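PDB 1EQ6: nuclear import protein MOG1 from Saccharomyces cerevisiae, which binds the Ran GTPase Gsp1 and takes part in nuclear protein import and poly(A)+ mRNA export. Local coordinates for residues F22-T27 with T34-V39. Residues are numbered along the deposited sequence; the frame is centred on the assembly and turned at random.
Sequences FIDAST and TQEVYV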
ATOM      1  N   PHE A  22       5.531  -5.307  12.896  1.00 27.97           N
ATOM      2  CA  PHE A  22       5.824  -5.451  11.471  1.00 28.87           C
ATOM      3  C   PHE A  22       7.331  -5.504  11.344  1.00 29.02           C
ATOM      4  O   PHE A  22       8.046  -4.641  11.858  1.00 31.81           O
ATOM      5  CB  PHE A  22       5.258  -4.277  10.662  1.00 24.60           C
ATOM      6  CG  PHE A  22       3.846  -4.486  10.221  1.00 22.94           C
ATOM      7  CD1 PHE A  22       2.821  -4.571  11.154  1.00 20.90           C
ATOM      8  CD2 PHE A  22       3.542  -4.645   8.867  1.00 22.80           C
ATOM      9  CE1 PHE A  22       1.523  -4.815  10.750  1.00 22.07           C
ATOM     10  CE2 PHE A  22       2.230  -4.894   8.443  1.00 21.00           C
ATOM     11  CZ  PHE A  22       1.221  -4.981   9.366  1.00 23.82           C
ATOM     12  N   ILE A  23       7.802  -6.537  10.667  1.00 29.01           N
ATOM     13  CA  ILE A  23       9.226  -6.774  10.495  1.00 28.94           C
ATOM     14  C   ILE A  23       9.727  -6.373   9.114  1.00 27.60           C
ATOM     15  O   ILE A  23       9.037  -6.556   8.119  1.00 25.69           O
ATOM     16  CB  ILE A  23       9.527  -8.289  10.723  1.00 32.48           C
ATOM     17  CG1 ILE A  23       9.219  -8.667  12.181  1.00 35.84           C
ATOM     18  CG2 ILE A  23      10.961  -8.632  10.348  1.00 35.67           C
ATOM     19  CD1 ILE A  23       9.642  -7.639  13.240  1.00 38.02           C
ATOM     20  N   ASP A  24      10.941  -5.839   9.073  1.00 24.41           N
ATOM     21  CA  ASP A  24      11.595  -5.462   7.832  1.00 25.81           C
ATOM     22  C   ASP A  24      11.984  -6.801   7.195  1.00 25.86           C
ATOM     23  O   ASP A  24      12.810  -7.559   7.748  1.00 25.64           O
ATOM     24  CB  ASP A  24      12.817  -4.608   8.179  1.00 26.40           C
ATOM     25  CG  ASP A  24      13.745  -4.371   7.003  1.00 27.92           C
ATOM     26  OD1 ASP A  24      13.491  -4.865   5.885  1.00 27.28           O
ATOM     27  OD2 ASP A  24      14.754  -3.675   7.230  1.00 29.68           O
ATOM     28  N   ALA A  25      11.364  -7.120   6.056  1.00 24.24           N
ATOM     29  CA  ALA A  25      11.632  -8.393   5.394  1.00 24.46           C
ATOM     30  C   ALA A  25      13.075  -8.525   4.918  1.00 26.77           C
ATOM     31  O   ALA A  25      13.579  -9.644   4.756  1.00 27.94           O
ATOM     32  CB  ALA A  25      10.649  -8.604   4.206  1.00 24.54           C
ATOM     33  N   SER A  26      13.749  -7.403   4.701  1.00 29.81           N
ATOM     34  CA  SER A  26      15.143  -7.472   4.255  1.00 33.81           C
ATOM     35  C   SER A  26      16.057  -8.057   5.333  1.00 35.34           C
ATOM     36  O   SER A  26      17.190  -8.429   5.052  1.00 36.05           O
ATOM     37  CB  SER A  26      15.659  -6.091   3.797  1.00 33.23           C
ATOM     38  OG  SER A  26      15.794  -5.160   4.847  1.00 35.65           O
ATOM     39  N   THR A  27      15.577  -8.155   6.571  1.00 35.92           N
ATOM     40  CA  THR A  27      16.421  -8.742   7.614  1.00 37.51           C
ATOM     41  C   THR A  27      16.533 -10.256   7.415  1.00 38.18           C
ATOM     42  O   THR A  27      17.394 -10.909   8.008  1.00 39.03           O
ATOM     43  CB  THR A  27      15.876  -8.489   9.021  1.00 35.78           C
ATOM     44  OG1 THR A  27      14.619  -9.147   9.170  1.00 37.27           O
ATOM     45  CG2 THR A  27      15.720  -7.001   9.274  1.00 38.77           C
ATOM     46  N   THR A  34      15.098  -0.962  -5.188  1.00 33.68           N
ATOM     47  CA  THR A  34      14.213   0.198  -5.045  1.00 31.46           C
ATOM     48  C   THR A  34      13.091  -0.001  -4.036  1.00 27.40           C
ATOM     49  O   THR A  34      12.269   0.890  -3.872  1.00 23.22           O
ATOM     50  CB  THR A  34      13.559   0.571  -6.372  1.00 31.73           C
ATOM     51  OG1 THR A  34      12.759  -0.526  -6.829  1.00 34.34           O
ATOM     52  CG2 THR A  34      14.635   0.909  -7.423  1.00 33.61           C
ATOM     53  N   GLN A  35      13.074  -1.145  -3.361  1.00 25.85           N
ATOM     54  CA  GLN A  35      12.004  -1.429  -2.383  1.00 24.67           C
ATOM     55  C   GLN A  35      12.367  -1.617  -0.914  1.00 24.64           C
ATOM     56  O   GLN A  35      13.491  -1.986  -0.578  1.00 23.71           O
ATOM     57  CB  GLN A  35      11.264  -2.704  -2.795  1.00 25.97           C
ATOM     58  CG  GLN A  35      10.297  -2.560  -3.949  1.00 29.40           C
ATOM     59  CD  GLN A  35       9.708  -3.909  -4.360  1.00 30.71           C
ATOM     60  OE1 GLN A  35       9.822  -4.902  -3.632  1.00 30.74           O
ATOM     61  NE2 GLN A  35       9.079  -3.943  -5.516  1.00 29.31           N
ATOM     62  N   GLU A  36      11.390  -1.346  -0.047  1.00 21.98           N
ATOM     63  CA  GLU A  36      11.494  -1.633   1.377  1.00 23.32           C
ATOM     64  C   GLU A  36      10.210  -2.463   1.579  1.00 21.45           C
ATOM     65  O   GLU A  36       9.146  -2.117   1.040  1.00 23.82           O
ATOM     66  CB  GLU A  36      11.517  -0.361   2.219  1.00 24.55           C
ATOM     67  CG  GLU A  36      12.818   0.420   2.075  1.00 25.60           C
ATOM     68  CD  GLU A  36      14.056  -0.270   2.710  1.00 30.69           C
ATOM     69  OE1 GLU A  36      14.024  -1.479   3.060  1.00 31.93           O
ATOM     70  OE2 GLU A  36      15.084   0.418   2.845  1.00 29.28           O
ATOM     71  N   VAL A  37      10.316  -3.566   2.311  1.00 20.23           N
ATOM     72  CA  VAL A  37       9.173  -4.470   2.498  1.00 19.97           C
ATOM     73  C   VAL A  37       9.060  -4.816   3.966  1.00 21.51           C
ATOM     74  O   VAL A  37      10.042  -5.195   4.590  1.00 21.23           O
ATOM     75  CB  VAL A  37       9.369  -5.798   1.713  1.00 21.37           C
ATOM     76  CG1 VAL A  37       8.171  -6.755   1.956  1.00 20.90           C
ATOM     77  CG2 VAL A  37       9.565  -5.505   0.177  1.00 21.23           C
ATOM     78  N   TYR A  38       7.858  -4.661   4.508  1.00 19.68           N
ATOM     79  CA  TYR A  38       7.586  -4.962   5.915  1.00 20.89           C
ATOM     80  C   TYR A  38       6.385  -5.869   5.971  1.00 21.03           C
ATOM     81  O   TYR A  38       5.388  -5.589   5.310  1.00 22.09           O
ATOM     82  CB  TYR A  38       7.299  -3.669   6.706  1.00 21.81           C
ATOM     83  CG  TYR A  38       8.545  -2.885   7.067  1.00 22.33           C
ATOM     84  CD1 TYR A  38       9.228  -2.147   6.105  1.00 23.67           C
ATOM     85  CD2 TYR A  38       9.049  -2.897   8.374  1.00 24.48           C
ATOM     86  CE1 TYR A  38      10.383  -1.445   6.424  1.00 27.24           C
ATOM     87  CE2 TYR A  38      10.202  -2.189   8.711  1.00 26.19           C
ATOM     88  CZ  TYR A  38      10.866  -1.469   7.724  1.00 28.14           C
ATOM     89  OH  TYR A  38      12.026  -0.786   8.018  1.00 29.67           O
ATOM     90  N   VAL A  39       6.477  -6.960   6.744  1.00 19.56           N
ATOM     91  CA  VAL A  39       5.371  -7.895   6.853  1.00 20.18           C
ATOM     92  C   VAL A  39       4.931  -8.026   8.303  1.00 20.65           C
ATOM     93  O   VAL A  39       5.746  -7.937   9.229  1.00 21.04           O
ATOM     94  CB  VAL A  39       5.745  -9.309   6.298  1.00 21.05           C
ATOM     95  CG1 VAL A  39       6.208  -9.190   4.833  1.00 21.76           C
ATOM     96  CG2 VAL A  39       6.872  -9.942   7.145  1.00 22.67           C
TER
HETATM   97  O   HOH W   1      12.849  -3.808   3.445  1.00 26.90           O
HETATM   98  O   HOH W   2      16.766  -2.764   3.731  1.00 53.02           O
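Asp24 covers one face of the Tyr38 ring with its CA and CB. The CA of Asp24 stands 3.8 Å from the centroid of the Tyr38 ring, a CH-pi contact over the face. Asp24 CB is 3.6 Å from Tyr38 CE2. The tyrosine has CG beside its backbone N (chi1 -78°), which swings the ring across to the neighbouring strand. Its side chain also packs on Val7 and Leu9 of strand 5-9. Val39 buries about as much surface; its nearest approaches are made by backbone atoms. Its N and O both bond to Ile23, and the bond from Ile23 N to Val39 O is 2.9 Å long. The Phe22 ring lies beside this end, with CD2 3.7 Å from Val39 C.

Strands 22-24 and 35-40 form an antiparallel beta hairpin at one edge of the seven-stranded sheet. Ile23 and Val39 are a hydrogen-bonded pair, while Asp24 and Tyr38 are a non-hydrogen-bonded one. Beyond them, Ala25 N donates to Val37 O where residues 25-27 turn away in a 3-10 segment.

Asp24 OD1 shapes that turn. It accepts from Ser26 N at 2.8 Å, making an Asx turn, and from Ser26 OG on the same face of the carboxylate. A water accepts from Val37 N and lies within hydrogen-bonding distance of Asp24 OD1 and Glu36 OE1, between two carboxylates that are probably both charged. With an alanine in place of this aspartate, both Ser26 N and Ser26 OG would probably lose their shared acceptor, and the water is likely to be held less firmly. The other oxygen of Glu36, OE2, accepts from Tyr10 N.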